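Local coordinates for gala protein type 1, 3 or 4 (Legionella pneumophila subsp. pneumophila, PDB 4XA9) that carries leucine-rich repeats and probably binds small GTPases and stimulates their GTP hydrolysis, at residues A[138-152]-A[161-175]. Sequence-based numbering, arbitrary orientation.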
ATOM      1  N   SER A 138      14.201 -11.517 -17.678  1.00 30.95           N
ATOM      2  CA  SER A 138      14.395 -10.107 -17.996  1.00 29.24           C
ATOM      3  C   SER A 138      15.796  -9.646 -17.634  1.00 27.40           C
ATOM      4  O   SER A 138      16.563 -10.389 -17.026  1.00 23.65           O
ATOM      5  CB  SER A 138      13.376  -9.244 -17.258  1.00 27.13           C
ATOM      6  OG  SER A 138      13.676  -9.228 -15.878  1.00 24.42           O
ATOM      7  N   ASN A 139      16.112  -8.402 -17.994  1.00 28.64           N
ATOM      8  CA  ASN A 139      17.383  -7.787 -17.625  1.00 33.48           C
ATOM      9  C   ASN A 139      17.216  -6.767 -16.498  1.00 29.25           C
ATOM     10  O   ASN A 139      18.093  -5.936 -16.267  1.00 28.01           O
ATOM     11  CB  ASN A 139      18.027  -7.114 -18.842  1.00 43.77           C
ATOM     12  CG  ASN A 139      18.568  -8.117 -19.851  1.00 53.19           C
ATOM     13  OD1 ASN A 139      19.053  -9.188 -19.480  1.00 59.68           O
ATOM     14  ND2 ASN A 139      18.488  -7.773 -21.131  1.00 54.98           N
ATOM     15  N   LEU A 140      16.089  -6.843 -15.799  1.00 26.45           N
ATOM     16  CA  LEU A 140      15.777  -5.902 -14.726  1.00 24.66           C
ATOM     17  C   LEU A 140      16.766  -5.996 -13.571  1.00 24.65           C
ATOM     18  O   LEU A 140      17.156  -7.090 -13.165  1.00 28.71           O
ATOM     19  CB  LEU A 140      14.351  -6.138 -14.215  1.00 23.34           C
ATOM     20  CG  LEU A 140      13.247  -5.694 -15.179  1.00 22.45           C
ATOM     21  CD1 LEU A 140      11.907  -6.312 -14.805  1.00 20.32           C
ATOM     22  CD2 LEU A 140      13.151  -4.168 -15.194  1.00 23.34           C
ATOM     23  N   LYS A 141      17.179  -4.842 -13.057  1.00 20.60           N
ATOM     24  CA  LYS A 141      18.036  -4.801 -11.882  1.00 21.37           C
ATOM     25  C   LYS A 141      17.213  -4.711 -10.599  1.00 20.92           C
ATOM     26  O   LYS A 141      17.631  -5.203  -9.551  1.00 21.99           O
ATOM     27  CB  LYS A 141      19.011  -3.625 -11.970  1.00 26.48           C
ATOM     28  CG  LYS A 141      20.025  -3.772 -13.093  1.00 34.47           C
ATOM     29  CD  LYS A 141      21.169  -2.790 -12.928  1.00 42.52           C
ATOM     30  CE  LYS A 141      22.269  -3.055 -13.943  1.00 50.55           C
ATOM     31  NZ  LYS A 141      23.534  -2.347 -13.587  1.00 53.97           N
ATOM     32  N   LYS A 142      16.039  -4.090 -10.692  1.00 15.96           N
ATOM     33  CA  LYS A 142      15.148  -3.952  -9.544  1.00 17.43           C
ATOM     34  C   LYS A 142      13.697  -4.217  -9.931  1.00 17.53           C
ATOM     35  O   LYS A 142      13.208  -3.673 -10.922  1.00 19.50           O
ATOM     36  CB  LYS A 142      15.263  -2.554  -8.933  1.00 16.66           C
ATOM     37  CG  LYS A 142      14.236  -2.279  -7.830  1.00 18.65           C
ATOM     38  CD  LYS A 142      14.411  -0.891  -7.221  1.00 21.80           C
ATOM     39  CE  LYS A 142      13.377  -0.643  -6.124  1.00 27.16           C
ATOM     40  NZ  LYS A 142      13.567   0.682  -5.468  1.00 27.93           N
ATOM     41  N   ILE A 143      13.016  -5.053  -9.151  1.00 18.07           N
ATOM     42  CA  ILE A 143      11.591  -5.312  -9.349  1.00 16.66           C
ATOM     43  C   ILE A 143      10.849  -5.256  -8.014  1.00 18.56           C
ATOM     44  O   ILE A 143      11.281  -5.852  -7.019  1.00 18.04           O
ATOM     45  CB  ILE A 143      11.309  -6.698  -9.991  1.00 19.70           C
ATOM     46  CG1 ILE A 143      12.415  -7.111 -10.965  1.00 20.10           C
ATOM     47  CG2 ILE A 143       9.965  -6.686 -10.727  1.00 20.66           C
ATOM     48  CD1 ILE A 143      12.121  -8.434 -11.669  1.00 21.35           C
ATOM     49  N   ASP A 144       9.730  -4.539  -8.002  1.00 16.72           N
ATOM     50  CA  ASP A 144       8.836  -4.507  -6.854  1.00 16.41           C
ATOM     51  C   ASP A 144       7.529  -5.167  -7.261  1.00 17.60           C
ATOM     52  O   ASP A 144       6.826  -4.671  -8.149  1.00 17.19           O
ATOM     53  CB  ASP A 144       8.609  -3.068  -6.380  1.00 19.56           C
ATOM     54  CG  ASP A 144       7.905  -2.989  -5.024  1.00 25.77           C
ATOM     55  OD1 ASP A 144       7.082  -3.881  -4.712  1.00 25.62           O
ATOM     56  OD2 ASP A 144       8.165  -2.019  -4.274  1.00 24.21           O
ATOM     57  N   LEU A 145       7.204  -6.282  -6.615  1.00 19.01           N
ATOM     58  CA  LEU A 145       6.041  -7.077  -6.996  1.00 20.31           C
ATOM     59  C   LEU A 145       5.042  -7.293  -5.860  1.00 17.87           C
ATOM     60  O   LEU A 145       4.289  -8.263  -5.883  1.00 18.06           O
ATOM     61  CB  LEU A 145       6.495  -8.441  -7.530  1.00 21.02           C
ATOM     62  CG  LEU A 145       7.258  -8.388  -8.848  1.00 17.54           C
ATOM     63  CD1 LEU A 145       7.873  -9.742  -9.191  1.00 16.86           C
ATOM     64  CD2 LEU A 145       6.324  -7.903  -9.959  1.00 16.56           C
ATOM     65  N   CYS A 146       5.031  -6.397  -4.877  1.00 14.86           N
ATOM     66  CA  CYS A 146       4.141  -6.541  -3.724  1.00 13.69           C
ATOM     67  C   CYS A 146       2.690  -6.726  -4.152  1.00 15.66           C
ATOM     68  O   CYS A 146       2.267  -6.163  -5.155  1.00 17.90           O
ATOM     69  CB  CYS A 146       4.250  -5.328  -2.799  1.00 15.09           C
ATOM     70  SG  CYS A 146       5.866  -5.125  -2.046  1.00 18.42           S
ATOM     71  N   PHE A 147       1.949  -7.529  -3.392  1.00 15.90           N
ATOM     72  CA  PHE A 147       0.517  -7.758  -3.614  1.00 16.56           C
ATOM     73  C   PHE A 147       0.230  -8.495  -4.916  1.00 17.49           C
ATOM     74  O   PHE A 147      -0.838  -8.326  -5.501  1.00 20.96           O
ATOM     75  CB  PHE A 147      -0.274  -6.441  -3.601  1.00 16.48           C
ATOM     76  CG  PHE A 147       0.056  -5.533  -2.444  1.00 18.15           C
ATOM     77  CD1 PHE A 147      -0.186  -5.930  -1.137  1.00 20.67           C
ATOM     78  CD2 PHE A 147       0.567  -4.267  -2.670  1.00 22.18           C
ATOM     79  CE1 PHE A 147       0.104  -5.096  -0.074  1.00 23.62           C
ATOM     80  CE2 PHE A 147       0.860  -3.421  -1.609  1.00 25.82           C
ATOM     81  CZ  PHE A 147       0.624  -3.838  -0.309  1.00 24.05           C
ATOM     82  N   ASN A 148       1.185  -9.300  -5.367  1.00 17.58           N
ATOM     83  CA  ASN A 148       0.974 -10.224  -6.481  1.00 21.05           C
ATOM     84  C   ASN A 148       1.181 -11.656  -5.998  1.00 24.61           C
ATOM     85  O   ASN A 148       2.207 -11.962  -5.392  1.00 22.55           O
ATOM     86  CB  ASN A 148       1.928  -9.939  -7.648  1.00 18.24           C
ATOM     87  CG  ASN A 148       1.640  -8.616  -8.338  1.00 20.95           C
ATOM     88  OD1 ASN A 148       0.692  -8.500  -9.117  1.00 19.52           O
ATOM     89  ND2 ASN A 148       2.476  -7.617  -8.072  1.00 19.12           N
ATOM     90  N   SER A 149       0.224 -12.535  -6.266  1.00 24.23           N
ATOM     91  CA  SER A 149       0.355 -13.924  -5.823  1.00 24.40           C
ATOM     92  C   SER A 149       1.383 -14.668  -6.672  1.00 25.18           C
ATOM     93  O   SER A 149       1.030 -15.441  -7.564  1.00 25.50           O
ATOM     94  CB  SER A 149      -0.998 -14.637  -5.874  1.00 24.18           C
ATOM     95  OG  SER A 149      -0.897 -15.954  -5.349  1.00 25.33           O
ATOM     96  N   LEU A 150       2.660 -14.422  -6.389  1.00 24.48           N
ATOM     97  CA  LEU A 150       3.746 -15.030  -7.148  1.00 21.40           C
ATOM     98  C   LEU A 150       3.918 -16.493  -6.776  1.00 24.97           C
ATOM     99  O   LEU A 150       4.349 -17.299  -7.597  1.00 23.89           O
ATOM    100  CB  LEU A 150       5.066 -14.295  -6.902  1.00 19.18           C
ATOM    101  CG  LEU A 150       5.124 -12.786  -7.140  1.00 18.78           C
ATOM    102  CD1 LEU A 150       6.500 -12.263  -6.765  1.00 19.12           C
ATOM    103  CD2 LEU A 150       4.790 -12.457  -8.591  1.00 19.87           C
ATOM    104  N   GLU A 151       3.602 -16.814  -5.521  1.00 23.77           N
ATOM    105  CA  GLU A 151       3.822 -18.147  -4.963  1.00 27.70           C
ATOM    106  C   GLU A 151       5.300 -18.556  -5.000  1.00 24.70           C
ATOM    107  O   GLU A 151       6.151 -17.817  -5.494  1.00 24.24           O
ATOM    108  CB  GLU A 151       2.953 -19.179  -5.696  1.00 31.59           C
ATOM    109  CG  GLU A 151       1.460 -18.981  -5.463  1.00 32.15           C
ATOM    110  CD  GLU A 151       0.592 -19.995  -6.197  1.00 35.75           C
ATOM    111  OE1 GLU A 151       0.811 -20.222  -7.408  1.00 36.90           O
ATOM    112  OE2 GLU A 151      -0.313 -20.568  -5.552  1.00 37.29           O
ATOM    113  N   ASP A 152       5.603 -19.728  -4.452  1.00 24.62           N
ATOM    114  CA  ASP A 152       6.973 -20.223  -4.394  1.00 26.42           C
ATOM    115  C   ASP A 152       7.563 -20.424  -5.784  1.00 28.89           C
ATOM    116  O   ASP A 152       8.695 -20.018  -6.048  1.00 31.75           O
ATOM    117  CB  ASP A 152       7.028 -21.538  -3.609  1.00 29.17           C
ATOM    118  CG  ASP A 152       6.756 -21.341  -2.132  1.00 31.56           C
ATOM    119  OD1 ASP A 152       7.296 -20.374  -1.554  1.00 30.28           O
ATOM    120  OD2 ASP A 152       5.989 -22.136  -1.555  1.00 33.98           O
ATOM    121  N   ASN A 161      17.233 -15.414 -11.829  1.00 30.59           N
ATOM    122  CA  ASN A 161      17.592 -14.252 -12.641  1.00 30.37           C
ATOM    123  C   ASN A 161      18.818 -13.548 -12.069  1.00 32.87           C
ATOM    124  O   ASN A 161      18.737 -12.848 -11.059  1.00 35.32           O
ATOM    125  CB  ASN A 161      16.420 -13.265 -12.750  1.00 28.85           C
ATOM    126  CG  ASN A 161      16.658 -12.182 -13.800  1.00 29.66           C
ATOM    127  OD1 ASN A 161      17.802 -11.816 -14.084  1.00 30.34           O
ATOM    128  ND2 ASN A 161      15.574 -11.646 -14.360  1.00 25.63           N
ATOM    129  N   ILE A 162      19.941 -13.713 -12.757  1.00 30.06           N
ATOM    130  CA  ILE A 162      21.235 -13.233 -12.290  1.00 31.36           C
ATOM    131  C   ILE A 162      21.341 -11.703 -12.296  1.00 30.12           C
ATOM    132  O   ILE A 162      22.197 -11.117 -11.621  1.00 29.59           O
ATOM    133  CB  ILE A 162      22.364 -13.845 -13.158  1.00 39.06           C
ATOM    134  CG1 ILE A 162      23.479 -14.394 -12.273  1.00 42.47           C
ATOM    135  CG2 ILE A 162      22.857 -12.865 -14.219  1.00 36.91           C
ATOM    136  CD1 ILE A 162      23.090 -15.676 -11.567  1.00 43.95           C
ATOM    137  N   ASN A 163      20.448 -11.057 -13.040  1.00 26.46           N
ATOM    138  CA  ASN A 163      20.482  -9.612 -13.200  1.00 24.94           C
ATOM    139  C   ASN A 163      19.874  -8.836 -12.030  1.00 23.49           C
ATOM    140  O   ASN A 163      20.266  -7.704 -11.763  1.00 23.85           O
ATOM    141  CB  ASN A 163      19.760  -9.223 -14.497  1.00 27.77           C
ATOM    142  CG  ASN A 163      20.403  -9.833 -15.729  1.00 30.16           C
ATOM    143  OD1 ASN A 163      19.833 -10.711 -16.379  1.00 33.75           O
ATOM    144  ND2 ASN A 163      21.593  -9.364 -16.057  1.00 28.43           N
ATOM    145  N   ILE A 164      18.914  -9.433 -11.336  1.00 21.19           N
ATOM    146  CA  ILE A 164      18.193  -8.703 -10.297  1.00 24.30           C
ATOM    147  C   ILE A 164      19.051  -8.437  -9.065  1.00 24.85           C
ATOM    148  O   ILE A 164      19.569  -9.367  -8.446  1.00 29.87           O
ATOM    149  CB  ILE A 164      16.927  -9.451  -9.860  1.00 25.85           C
ATOM    150  CG1 ILE A 164      16.086  -9.830 -11.075  1.00 28.28           C
ATOM    151  CG2 ILE A 164      16.106  -8.593  -8.891  1.00 24.85           C
ATOM    152  CD1 ILE A 164      14.833 -10.605 -10.716  1.00 31.90           C
ATOM    153  N   LYS A 165      19.183  -7.162  -8.704  1.00 22.40           N
ATOM    154  CA  LYS A 165      19.940  -6.764  -7.518  1.00 21.34           C
ATOM    155  C   LYS A 165      19.003  -6.444  -6.358  1.00 22.05           C
ATOM    156  O   LYS A 165      19.356  -6.608  -5.189  1.00 21.79           O
ATOM    157  CB  LYS A 165      20.825  -5.553  -7.820  1.00 21.84           C
ATOM    158  CG  LYS A 165      21.959  -5.840  -8.787  1.00 27.28           C
ATOM    159  CD  LYS A 165      22.984  -6.767  -8.162  1.00 36.11           C
ATOM    160  CE  LYS A 165      24.111  -7.081  -9.133  1.00 44.38           C
ATOM    161  NZ  LYS A 165      23.630  -7.835 -10.326  1.00 47.79           N
ATOM    162  N   GLU A 166      17.807  -5.974  -6.684  1.00 19.00           N
ATOM    163  CA  GLU A 166      16.842  -5.627  -5.656  1.00 22.45           C
ATOM    164  C   GLU A 166      15.475  -6.212  -5.970  1.00 22.12           C
ATOM    165  O   GLU A 166      14.916  -5.974  -7.035  1.00 21.57           O
ATOM    166  CB  GLU A 166      16.759  -4.109  -5.502  1.00 28.30           C
ATOM    167  CG  GLU A 166      18.074  -3.495  -5.050  1.00 34.45           C
ATOM    168  CD  GLU A 166      18.038  -1.989  -4.995  1.00 43.18           C
ATOM    169  OE1 GLU A 166      17.646  -1.363  -6.002  1.00 47.23           O
ATOM    170  OE2 GLU A 166      18.402  -1.434  -3.938  1.00 47.80           O
ATOM    171  N   LEU A 167      14.940  -6.984  -5.032  1.00 19.99           N
ATOM    172  CA  LEU A 167      13.643  -7.610  -5.213  1.00 20.68           C
ATOM    173  C   LEU A 167      12.722  -7.313  -4.021  1.00 21.75           C
ATOM    174  O   LEU A 167      13.050  -7.607  -2.873  1.00 20.91           O
ATOM    175  CB  LEU A 167      13.814  -9.123  -5.411  1.00 18.74           C
ATOM    176  CG  LEU A 167      12.536  -9.935  -5.591  1.00 23.45           C
ATOM    177  CD1 LEU A 167      11.750  -9.423  -6.786  1.00 20.53           C
ATOM    178  CD2 LEU A 167      12.856 -11.417  -5.754  1.00 27.61           C
ATOM    179  N   ILE A 168      11.575  -6.710  -4.311  1.00 20.49           N
ATOM    180  CA  ILE A 168      10.549  -6.434  -3.312  1.00 19.44           C
ATOM    181  C   ILE A 168       9.359  -7.309  -3.651  1.00 20.37           C
ATOM    182  O   ILE A 168       8.783  -7.183  -4.736  1.00 20.16           O
ATOM    183  CB  ILE A 168      10.108  -4.938  -3.303  1.00 22.10           C
ATOM    184  CG1 ILE A 168      11.281  -4.015  -3.626  1.00 29.82           C
ATOM    185  CG2 ILE A 168       9.438  -4.549  -1.980  1.00 17.94           C
ATOM    186  CD1 ILE A 168      12.293  -3.949  -2.556  1.00 32.77           C
ATOM    187  N   ALA A 169       8.988  -8.199  -2.737  1.00 17.10           N
ATOM    188  CA  ALA A 169       7.904  -9.132  -3.006  1.00 19.21           C
ATOM    189  C   ALA A 169       7.137  -9.467  -1.730  1.00 20.02           C
ATOM    190  O   ALA A 169       7.056 -10.630  -1.328  1.00 16.97           O
ATOM    191  CB  ALA A 169       8.450 -10.400  -3.657  1.00 15.55           C
ATOM    192  N   SER A 170       6.570  -8.439  -1.103  1.00 17.87           N
ATOM    193  CA  SER A 170       5.797  -8.619   0.122  1.00 19.91           C
ATOM    194  C   SER A 170       4.341  -8.930  -0.207  1.00 19.25           C
ATOM    195  O   SER A 170       3.805  -8.407  -1.180  1.00 18.84           O
ATOM    196  CB  SER A 170       5.880  -7.369   1.010  1.00 21.06           C
ATOM    197  OG  SER A 170       7.207  -7.122   1.450  1.00 20.77           O
ATOM    198  N   ALA A 171       3.710  -9.763   0.619  1.00 18.23           N
ATOM    199  CA  ALA A 171       2.338 -10.220   0.382  1.00 19.54           C
ATOM    200  C   ALA A 171       2.226 -10.896  -0.979  1.00 21.67           C
ATOM    201  O   ALA A 171       1.382 -10.527  -1.802  1.00 21.66           O
ATOM    202  CB  ALA A 171       1.349  -9.058   0.490  1.00 16.78           C
ATOM    203  N   CYS A 172       3.088 -11.881  -1.215  1.00 19.60           N
ATOM    204  CA  CYS A 172       3.139 -12.558  -2.505  1.00 20.12           C
ATOM    205  C   CYS A 172       2.942 -14.069  -2.398  1.00 19.77           C
ATOM    206  O   CYS A 172       3.288 -14.807  -3.325  1.00 21.56           O
ATOM    207  CB  CYS A 172       4.469 -12.261  -3.208  1.00 17.62           C
ATOM    208  SG  CYS A 172       4.653 -10.542  -3.796  1.00 23.59           S
ATOM    209  N   ASP A 173       2.386 -14.513  -1.274  1.00 17.96           N
ATOM    210  CA  ASP A 173       2.146 -15.938  -1.016  1.00 20.67           C
ATOM    211  C   ASP A 173       3.426 -16.773  -1.098  1.00 21.46           C
ATOM    212  O   ASP A 173       3.426 -17.883  -1.633  1.00 20.53           O
ATOM    213  CB  ASP A 173       1.090 -16.491  -1.982  1.00 24.74           C
ATOM    214  CG  ASP A 173      -0.300 -15.936  -1.707  1.00 31.76           C
ATOM    215  OD1 ASP A 173      -0.647 -15.765  -0.522  1.00 31.00           O
ATOM    216  OD2 ASP A 173      -1.040 -15.654  -2.673  1.00 34.88           O
ATOM    217  N   VAL A 174       4.512 -16.238  -0.550  1.00 22.14           N
ATOM    218  CA  VAL A 174       5.785 -16.945  -0.515  1.00 22.98           C
ATOM    219  C   VAL A 174       5.944 -17.729   0.787  1.00 26.96           C
ATOM    220  O   VAL A 174       5.751 -17.181   1.877  1.00 26.87           O
ATOM    221  CB  VAL A 174       6.971 -15.966  -0.659  1.00 22.65           C
ATOM    222  CG1 VAL A 174       8.291 -16.697  -0.500  1.00 25.55           C
ATOM    223  CG2 VAL A 174       6.910 -15.252  -1.995  1.00 20.06           C
ATOM    224  N   SER A 175       6.289 -19.010   0.683  1.00 26.86           N
ATOM    225  CA  SER A 175       6.594 -19.800   1.876  1.00 26.23           C
ATOM    226  C   SER A 175       8.097 -20.029   1.988  1.00 23.63           C
ATOM    227  O   SER A 175       8.872 -19.433   1.248  1.00 22.02           O
ATOM    228  CB  SER A 175       5.863 -21.143   1.847  1.00 29.01           C
ATOM    229  OG  SER A 175       6.426 -21.996   0.864  1.00 33.40           O
TER
HETATM  230  O   HOH W   1      16.451   1.599  -5.228  1.00 55.56           O
HETATM  231  O   HOH W   2       3.713 -21.035  -2.839  1.00 37.14           O
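A chi1 of -169° swings the Asp144 carboxylate away from its own N and beside its carbonyl carbon, and Ile168 has CG2 in the equivalent place. These torsions set the carboxylate against the isoleucine branch, with CG of Asp144 3.4 Å from CB of Ile168. The pair lies on neighbouring parallel strands, 142-144 and 166-168, of a leucine-rich-repeat solenoid. Helix 151-159 makes the beta-alpha-beta crossover between them. On the same face, the extended Lys142 chain crosses Glu166 obliquely, its CD 3.5 Å from Glu166 OE1. A water joins Lys142 NZ to Glu166 OE1, and the hydroxyl of Tyr121 also bonds to NZ. Ile143 and Leu167 occupy the other face. CD1 of Ile143 meets CD1 of Ile164 at 3.6 Å, the two side chains crossing at about a right angle. Backbone bonds continue beyond the strands, from Phe147 N to Ser170 O. Ser170 N donates to Cys146 SG at 3.5 Å. The Phe147 ring touches Ala171 CB and stacks on an aromatic side chain of another protein's chain. Ser149 OG donates to the anti lone pair of Asp173 OD2 at 2.7 Å. Ser175, the N-cap of helix 176-184, donates from its backbone N to Asp152 OD1 at 2.8 Å, 22° out of the carboxylate plane.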